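Inner membrane lipoprotein (Salmonella enterica, PDB 4C47) is required for proper surface expression of the trimeric autotransporter adhesin SadA and could take a direct part in the adhesin's biogenesis. Local coordinates at residues D71-D76 and F83-G88; L112-L115 and P119-N122; N149-S154 and G184-N189. One frame throughout, in Å; residues are numbered along the deposited sequence.

Interaction 1: residues D71-D76 and F83-G88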
loop_
_atom_site.group_PDB
_atom_site.type_symbol
_atom_site.label_atom_id
_atom_site.label_comp_id
_atom_site.label_asym_id
_atom_site.label_seq_id
_atom_site.Cartn_x
_atom_site.Cartn_y
_atom_site.Cartn_z
ATOM N N ASP A 71 11.101 0.498 -8.388
ATOM C CA ASP A 71 11.090 1.830 -8.980
ATOM C C ASP A 71 12.492 2.272 -9.366
ATOM O O ASP A 71 12.702 2.853 -10.428
ATOM C CB ASP A 71 10.473 2.848 -8.018
ATOM C CG ASP A 71 9.000 2.606 -7.782
ATOM O OD1 ASP A 71 8.216 2.768 -8.740
ATOM O OD2 ASP A 71 8.623 2.267 -6.640
ATOM N N TYR A 72 13.450 1.994 -8.490
ATOM C CA TYR A 72 14.830 2.404 -8.700
ATOM C C TYR A 72 15.740 1.572 -7.809
ATOM O O TYR A 72 15.265 0.803 -6.975
ATOM C CB TYR A 72 14.997 3.891 -8.378
ATOM C CG TYR A 72 14.309 4.318 -7.094
ATOM C CD1 TYR A 72 14.858 4.014 -5.856
ATOM C CD2 TYR A 72 13.111 5.024 -7.122
ATOM C CE1 TYR A 72 14.238 4.393 -4.685
ATOM C CE2 TYR A 72 12.482 5.411 -5.953
ATOM C CZ TYR A 72 13.052 5.092 -4.737
ATOM O OH TYR A 72 12.442 5.468 -3.562
ATOM N N THR A 73 17.047 1.728 -7.987
ATOM C CA THR A 73 18.021 1.039 -7.151
ATOM C C THR A 73 18.888 2.059 -6.416
ATOM O O THR A 73 19.413 2.994 -7.023
ATOM C CB THR A 73 18.903 0.086 -7.983
ATOM O OG1 THR A 73 18.071 -0.858 -8.672
ATOM C CG2 THR A 73 19.883 -0.661 -7.085
ATOM N N GLU A 74 19.014 1.889 -5.104
ATOM C CA GLU A 74 19.831 2.784 -4.290
ATOM C C GLU A 74 21.054 2.051 -3.749
ATOM O O GLU A 74 20.950 0.915 -3.286
ATOM C CB GLU A 74 19.021 3.358 -3.124
ATOM C CG GLU A 74 17.900 4.300 -3.522
ATOM C CD GLU A 74 17.118 4.800 -2.323
ATOM O OE1 GLU A 74 16.354 4.006 -1.734
ATOM O OE2 GLU A 74 17.275 5.988 -1.968
ATOM N N LEU A 75 22.206 2.713 -3.797
ATOM C CA LEU A 75 23.455 2.095 -3.374
ATOM C C LEU A 75 24.490 3.109 -2.891
ATOM O O LEU A 75 24.409 4.302 -3.188
ATOM C CB LEU A 75 24.035 1.233 -4.502
ATOM C CG LEU A 75 24.227 1.870 -5.881
ATOM C CD1 LEU A 75 25.578 2.557 -6.000
ATOM C CD2 LEU A 75 24.064 0.834 -6.979
ATOM N N ASP A 76 25.455 2.613 -2.123
ATOM C CA ASP A 76 26.652 3.364 -1.786
ATOM C C ASP A 76 27.743 2.836 -2.705
ATOM O O ASP A 76 28.271 1.749 -2.480
ATOM C CB ASP A 76 27.027 3.134 -0.319
ATOM C CG ASP A 76 28.205 3.989 0.135
ATOM O OD1 ASP A 76 28.904 4.571 -0.721
ATOM O OD2 ASP A 76 28.439 4.070 1.358
ATOM N N PHE A 83 25.289 -4.714 -8.524
ATOM C CA PHE A 83 23.952 -4.216 -8.208
ATOM C C PHE A 83 22.954 -4.591 -9.307
ATOM O O PHE A 83 23.344 -4.921 -10.422
ATOM C CB PHE A 83 23.958 -2.698 -7.969
ATOM C CG PHE A 83 24.260 -1.882 -9.198
ATOM C CD1 PHE A 83 25.566 -1.540 -9.515
ATOM C CD2 PHE A 83 23.237 -1.439 -10.024
ATOM C CE1 PHE A 83 25.848 -0.784 -10.634
ATOM C CE2 PHE A 83 23.510 -0.681 -11.150
ATOM C CZ PHE A 83 24.820 -0.353 -11.457
ATOM N N ILE A 84 21.667 -4.540 -8.985
ATOM C CA ILE A 84 20.629 -4.916 -9.932
ATOM C C ILE A 84 19.603 -3.799 -10.091
ATOM O O ILE A 84 19.176 -3.192 -9.108
ATOM C CB ILE A 84 19.897 -6.206 -9.481
ATOM C CG1 ILE A 84 20.856 -7.399 -9.443
ATOM C CG2 ILE A 84 18.723 -6.511 -10.398
ATOM C CD1 ILE A 84 21.138 -8.011 -10.793
ATOM N N ILE A 85 19.226 -3.521 -11.336
ATOM C CA ILE A 85 18.107 -2.633 -11.621
ATOM C C ILE A 85 16.996 -3.424 -12.303
ATOM O O ILE A 85 17.203 -4.014 -13.363
ATOM C CB ILE A 85 18.512 -1.462 -12.534
ATOM C CG1 ILE A 85 19.715 -0.714 -11.961
ATOM C CG2 ILE A 85 17.337 -0.519 -12.728
ATOM C CD1 ILE A 85 20.238 0.381 -12.882
ATOM N N ASN A 86 15.816 -3.434 -11.696
ATOM C CA ASN A 86 14.693 -4.208 -12.216
ATOM C C ASN A 86 13.381 -3.483 -11.946
ATOM O O ASN A 86 13.000 -3.289 -10.792
ATOM C CB ASN A 86 14.683 -5.612 -11.591
ATOM C CG ASN A 86 13.645 -6.538 -12.219
ATOM O OD1 ASN A 86 12.561 -6.112 -12.621
ATOM N ND2 ASN A 86 13.977 -7.818 -12.295
ATOM N N ASN A 87 12.694 -3.087 -13.015
ATOM C CA ASN A 87 11.442 -2.348 -12.888
ATOM C C ASN A 87 10.208 -3.179 -13.223
ATOM O O ASN A 87 9.103 -2.648 -13.351
ATOM C CB ASN A 87 11.471 -1.076 -13.741
ATOM C CG ASN A 87 11.671 -1.361 -15.224
ATOM O OD1 ASN A 87 11.684 -2.515 -15.657
ATOM N ND2 ASN A 87 11.822 -0.300 -16.011
ATOM N N GLY A 88 10.401 -4.484 -13.376
ATOM C CA GLY A 88 9.302 -5.372 -13.699
ATOM C C GLY A 88 9.208 -5.677 -15.182
ATOM O O GLY A 88 8.473 -6.573 -15.594
HETATM O O HOH W 1 15.455 -1.525 -9.374
#
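The beta-sandwich domain closes along one margin where T73 and L75, on strand 73-75 at the edge of one sheet within the chain, touch F83, I84 and I85 on strand 82-86, an edge strand of the other. The two short segments run nearly antiparallel (159°) with their axes 7.6 Å apart, too far for backbone pairing. A side-chain hydroxyl bridges instead. T73 OG1 donates to I84 O at 2.6 Å, bent off the C=O direction (C=O...donor angle 136°) and tilted slightly from the carbonyl plane. With OG1 anti to the T73 carbonyl carbon (chi1 -57°), the hydroxyl points across the gap while CG2 packs against the same oxygen. A water extends the link: it donates to T73 OG1 at 2.8 Å and accepts from N86 N at 3.0 Å, so the hydroxyl is gripped as donor and acceptor. Each strand meanwhile belongs to its own sheet, T73 and L75 bonding to I183 and L181, F83 and I85 to G94 and L92, which is the sandwich arrangement. L75 lays CD2 over one face of the F83 ring, 3.9 Å from its centroid and displaced toward the rim, a CH-pi contact. I85 CG1 lies at the ring's edge, 3.7 Å from T73 OG1. At the end of the strand, N86 OD1 accepts from G88 N at 2.8 Å in an Asx turn.

Interaction 2: residues L112-L115 and P119-N122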
loop_
_atom_site.group_PDB
_atom_site.type_symbol
_atom_site.label_atom_id
_atom_site.label_comp_id
_atom_site.label_asym_id
_atom_site.label_seq_id
_atom_site.Cartn_x
_atom_site.Cartn_y
_atom_site.Cartn_z
ATOM N N LEU A 112 27.391 -2.626 -17.560
ATOM C CA LEU A 112 25.990 -2.996 -17.453
ATOM C C LEU A 112 25.756 -4.224 -18.316
ATOM O O LEU A 112 26.421 -4.407 -19.340
ATOM C CB LEU A 112 25.090 -1.850 -17.920
ATOM C CG LEU A 112 25.034 -0.583 -17.063
ATOM C CD1 LEU A 112 24.163 0.471 -17.728
ATOM C CD2 LEU A 112 24.514 -0.897 -15.668
ATOM N N VAL A 113 24.819 -5.069 -17.902
ATOM C CA VAL A 113 24.466 -6.243 -18.686
ATOM C C VAL A 113 22.954 -6.488 -18.684
ATOM O O VAL A 113 22.288 -6.400 -17.640
ATOM C CB VAL A 113 25.223 -7.510 -18.209
ATOM C CG1 VAL A 113 24.848 -7.872 -16.778
ATOM C CG2 VAL A 113 24.956 -8.670 -19.150
ATOM N N ASN A 114 22.424 -6.758 -19.874
ATOM C CA ASN A 114 21.015 -7.076 -20.064
ATOM C C ASN A 114 20.724 -8.497 -19.596
ATOM O O ASN A 114 21.306 -9.456 -20.101
ATOM C CB ASN A 114 20.643 -6.889 -21.538
ATOM C CG ASN A 114 19.215 -7.300 -21.848
ATOM O OD1 ASN A 114 18.373 -7.414 -20.959
ATOM N ND2 ASN A 114 18.937 -7.520 -23.128
ATOM N N LEU A 115 19.824 -8.624 -18.625
ATOM C CA LEU A 115 19.513 -9.917 -18.026
ATOM C C LEU A 115 18.517 -10.708 -18.864
ATOM O O LEU A 115 18.349 -11.909 -18.665
ATOM C CB LEU A 115 18.964 -9.727 -16.612
ATOM C CG LEU A 115 19.909 -9.073 -15.606
ATOM C CD1 LEU A 115 19.276 -9.015 -14.214
ATOM C CD2 LEU A 115 21.241 -9.815 -15.577
ATOM N N PRO A 119 17.777 -8.276 -27.061
ATOM C CA PRO A 119 18.493 -7.002 -26.937
ATOM C C PRO A 119 17.563 -5.871 -26.509
ATOM O O PRO A 119 16.378 -5.891 -26.837
ATOM C CB PRO A 119 18.991 -6.738 -28.362
ATOM C CG PRO A 119 18.998 -8.070 -29.030
ATOM C CD PRO A 119 17.871 -8.839 -28.420
ATOM N N VAL A 120 18.103 -4.905 -25.776
ATOM C CA VAL A 120 17.392 -3.668 -25.486
ATOM C C VAL A 120 18.272 -2.490 -25.897
ATOM O O VAL A 120 19.489 -2.519 -25.708
ATOM C CB VAL A 120 16.987 -3.556 -23.994
ATOM C CG1 VAL A 120 16.010 -4.658 -23.624
ATOM C CG2 VAL A 120 18.207 -3.612 -23.090
ATOM N N SER A 121 17.659 -1.461 -26.471
ATOM C CA SER A 121 18.412 -0.312 -26.956
ATOM C C SER A 121 17.751 0.995 -26.555
ATOM O O SER A 121 16.572 1.020 -26.202
ATOM C CB SER A 121 18.558 -0.371 -28.478
ATOM O OG SER A 121 19.243 -1.543 -28.877
ATOM N N ASN A 122 18.525 2.075 -26.618
ATOM C CA ASN A 122 18.035 3.419 -26.329
ATOM C C ASN A 122 17.430 3.556 -24.937
ATOM O O ASN A 122 16.371 4.161 -24.765
ATOM C CB ASN A 122 17.042 3.875 -27.400
ATOM C CG ASN A 122 17.602 3.741 -28.803
ATOM O OD1 ASN A 122 18.817 3.709 -28.995
ATOM N ND2 ASN A 122 16.717 3.659 -29.792
#
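N114 points its CG away from the backbone N (chi1 176°) and extends its amide from the end of strand 105-114 toward V120, where a chi1 of -63° turns both methyls to it. A chi2 of 18° folds OD1 back nearly cis to CA and leaves ND2 as the outermost atom, facing P119 and V120. The amide touches both methyls: V120 CG2 lies 4.0 Å from N114 CG and V120 CG1 lies 4.1 Å from N114 ND2. The same nitrogen approaches the backbone, 3.8 Å from V120 N and 3.9 Å from P119 CA. These are van der Waals distances, and the polar work of the amide is done just outside the pair. ND2 donates to I118 O, with a weak second bond to L158 O, while OD1 accepts from L116 N. Both ends of the buried amide are therefore satisfied, and its rotation is fixed by bonds to the very loop that it closes. The N114 backbone carbonyl adds an intersubunit link, bonding to S117 OG of the third subunit. OD1 bonded to the backbone N two residues on fits an Asx turn; here it sits inside a tight connection through which the chain leaves strand 105-114 of one sheet of the beta-sandwich and enters the short strand 120-121, which pairs with 191-192, on its way to strand 124-130 of the other sheet.

Interaction 3: residues N149-S154 and G184-N189; sequences NTKMDS and GIDMEN
Charge joins K151 to D186: NZ of the lysine donates to OD2 of the aspartate at 3.2 Å, a salt bridge and the whole direct contact between residues 149-154 and 184-189. The lysine bends at chi3 and chi4 (-58° and -62°), which turns the ammonium sharply back from the line of the chain and over toward the carboxylate. It arrives on the anti side of OD2, 22° out of the carboxylate plane.

Hydrogen bonds hold both charged groups further. K151 NZ has a second acceptor in N126 OD1, and the other aspartate oxygen, D186 OD1, takes E188 N at 3.1 Å in an Asx turn at the end of strand 180-186. Through the backbone, both segments pair with strand 124-130, T150 and M152 with M127 and F125, G184 and D186 with N126 and A124. That strand lies between them in the antiparallel sheet, so the salt bridge spans an intervening strand, with K151 CA and D186 CA 8.7 Å apart.

Packing outside the pair includes D186 on A124 and, among apolar side chains, M152 on V166 and L168 of strand 164-171 in the other sheet.

A second carboxylate, D153, has OD1 6.8 Å from D186 OD2, so the ammonium probably offsets some like-charge repulsion. Because the pair lies at the surface, solvent should screen it, and its energetic gain is likely to be modest.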
loop_
_atom_site.group_PDB
_atom_site.type_symbol
_atom_site.label_atom_id
_atom_site.label_comp_id
_atom_site.label_asym_id
_atom_site.label_seq_id
_atom_site.Cartn_x
_atom_site.Cartn_y
_atom_site.Cartn_z
ATOM N N ASN A 149 21.017 15.705 -9.605
ATOM C CA ASN A 149 20.276 14.809 -10.484
ATOM C C ASN A 149 20.487 15.100 -11.966
ATOM O O ASN A 149 20.780 16.233 -12.350
ATOM C CB ASN A 149 18.780 14.847 -10.157
ATOM C CG ASN A 149 17.966 15.558 -11.221
ATOM O OD1 ASN A 149 17.906 16.787 -11.257
ATOM N ND2 ASN A 149 17.332 14.784 -12.098
ATOM N N THR A 150 20.336 14.065 -12.790
ATOM C CA THR A 150 20.407 14.213 -14.240
ATOM C C THR A 150 19.849 12.985 -14.954
ATOM O O THR A 150 19.723 11.910 -14.360
ATOM C CB THR A 150 21.852 14.456 -14.728
ATOM O OG1 THR A 150 21.830 14.986 -16.059
ATOM C CG2 THR A 150 22.654 13.161 -14.710
ATOM N N LYS A 151 19.506 13.152 -16.227
ATOM C CA LYS A 151 19.058 12.033 -17.045
ATOM C C LYS A 151 20.111 11.713 -18.096
ATOM O O LYS A 151 20.433 12.551 -18.938
ATOM C CB LYS A 151 17.727 12.350 -17.730
ATOM C CG LYS A 151 17.097 11.148 -18.423
ATOM C CD LYS A 151 16.114 11.568 -19.504
ATOM C CE LYS A 151 15.008 12.442 -18.939
ATOM N NZ LYS A 151 14.194 11.717 -17.927
ATOM N N MET A 152 20.651 10.502 -18.039
ATOM C CA MET A 152 21.629 10.062 -19.022
ATOM C C MET A 152 20.950 9.378 -20.199
ATOM O O MET A 152 20.448 8.258 -20.075
ATOM C CB MET A 152 22.647 9.110 -18.397
ATOM C CG MET A 152 23.706 8.639 -19.377
ATOM S SD MET A 152 24.776 7.351 -18.717
ATOM C CE MET A 152 25.866 7.080 -20.113
ATOM N N ASP A 153 20.925 10.069 -21.334
ATOM C CA ASP A 153 20.454 9.486 -22.581
ATOM C C ASP A 153 21.570 8.653 -23.193
ATOM O O ASP A 153 22.676 9.149 -23.412
ATOM C CB ASP A 153 20.026 10.580 -23.560
ATOM C CG ASP A 153 18.642 11.122 -23.260
ATOM O OD1 ASP A 153 17.754 10.320 -22.895
ATOM O OD2 ASP A 153 18.441 12.350 -23.390
ATOM N N SER A 154 21.284 7.385 -23.461
ATOM C CA SER A 154 22.272 6.512 -24.078
ATOM C C SER A 154 21.698 5.825 -25.306
ATOM O O SER A 154 20.554 5.368 -25.302
ATOM C CB SER A 154 22.772 5.465 -23.079
ATOM O OG SER A 154 21.954 4.311 -23.091
ATOM N N GLY A 184 17.579 4.760 -11.836
ATOM C CA GLY A 184 16.374 4.148 -12.361
ATOM C C GLY A 184 16.315 4.153 -13.879
ATOM O O GLY A 184 17.098 4.832 -14.545
ATOM N N ILE A 185 15.370 3.395 -14.424
ATOM C CA ILE A 185 15.226 3.253 -15.868
ATOM C C ILE A 185 14.077 4.084 -16.437
ATOM O O ILE A 185 12.932 3.961 -16.001
ATOM C CB ILE A 185 14.983 1.780 -16.259
ATOM C CG1 ILE A 185 16.167 0.911 -15.847
ATOM C CG2 ILE A 185 14.743 1.658 -17.755
ATOM C CD1 ILE A 185 17.443 1.269 -16.553
ATOM N N ASP A 186 14.388 4.925 -17.418
ATOM C CA ASP A 186 13.358 5.600 -18.196
ATOM C C ASP A 186 13.065 4.754 -19.431
ATOM O O ASP A 186 13.980 4.361 -20.157
ATOM C CB ASP A 186 13.804 7.009 -18.591
ATOM C CG ASP A 186 12.644 7.891 -19.023
ATOM O OD1 ASP A 186 11.784 7.418 -19.796
ATOM O OD2 ASP A 186 12.591 9.058 -18.583
ATOM N N MET A 187 11.784 4.481 -19.660
ATOM C CA MET A 187 11.368 3.492 -20.650
ATOM C C MET A 187 10.703 4.095 -21.881
ATOM O O MET A 187 10.167 3.368 -22.716
ATOM C CB MET A 187 10.415 2.489 -20.001
ATOM C CG MET A 187 11.036 1.707 -18.865
ATOM S SD MET A 187 11.596 0.088 -19.410
ATOM C CE MET A 187 10.027 -0.716 -19.689
ATOM N N GLU A 188 10.749 5.419 -21.992
ATOM C CA GLU A 188 10.056 6.138 -23.059
ATOM C C GLU A 188 10.446 5.694 -24.471
ATOM O O GLU A 188 9.580 5.372 -25.284
ATOM C CB GLU A 188 10.263 7.648 -22.908
ATOM N N ASN A 189 11.744 5.670 -24.757
ATOM C CA ASN A 189 12.222 5.358 -26.103
ATOM C C ASN A 189 12.932 4.010 -26.217
ATOM O O ASN A 189 13.758 3.808 -27.108
ATOM C CB ASN A 189 13.139 6.474 -26.608
ATOM C CG ASN A 189 12.455 7.826 -26.620
ATOM O OD1 ASN A 189 11.265 7.929 -26.917
ATOM N ND2 ASN A 189 13.204 8.871 -26.292
#

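All three contacts lie in the globular C-terminal beta-sandwich domain beyond the coiled coil. Interactions 1 and 3, with centres about 13 Å apart, share a sheet in which strands 73-75 and 180-186 are neighbours, and I85 CG2 packs against I185 CG1 at 3.6 Å. Interactions 1 and 2, about 15 Å between centres, meet through I84 CD1 and L115 CD1 at 4.0 Å. Interactions 2 and 3, again about 13 Å between centres, touch where N122 CB packs on N189 O at 3.3 Å. The first two contacts also reach the third subunit, whereas no other chain of the trimer touches interaction 3.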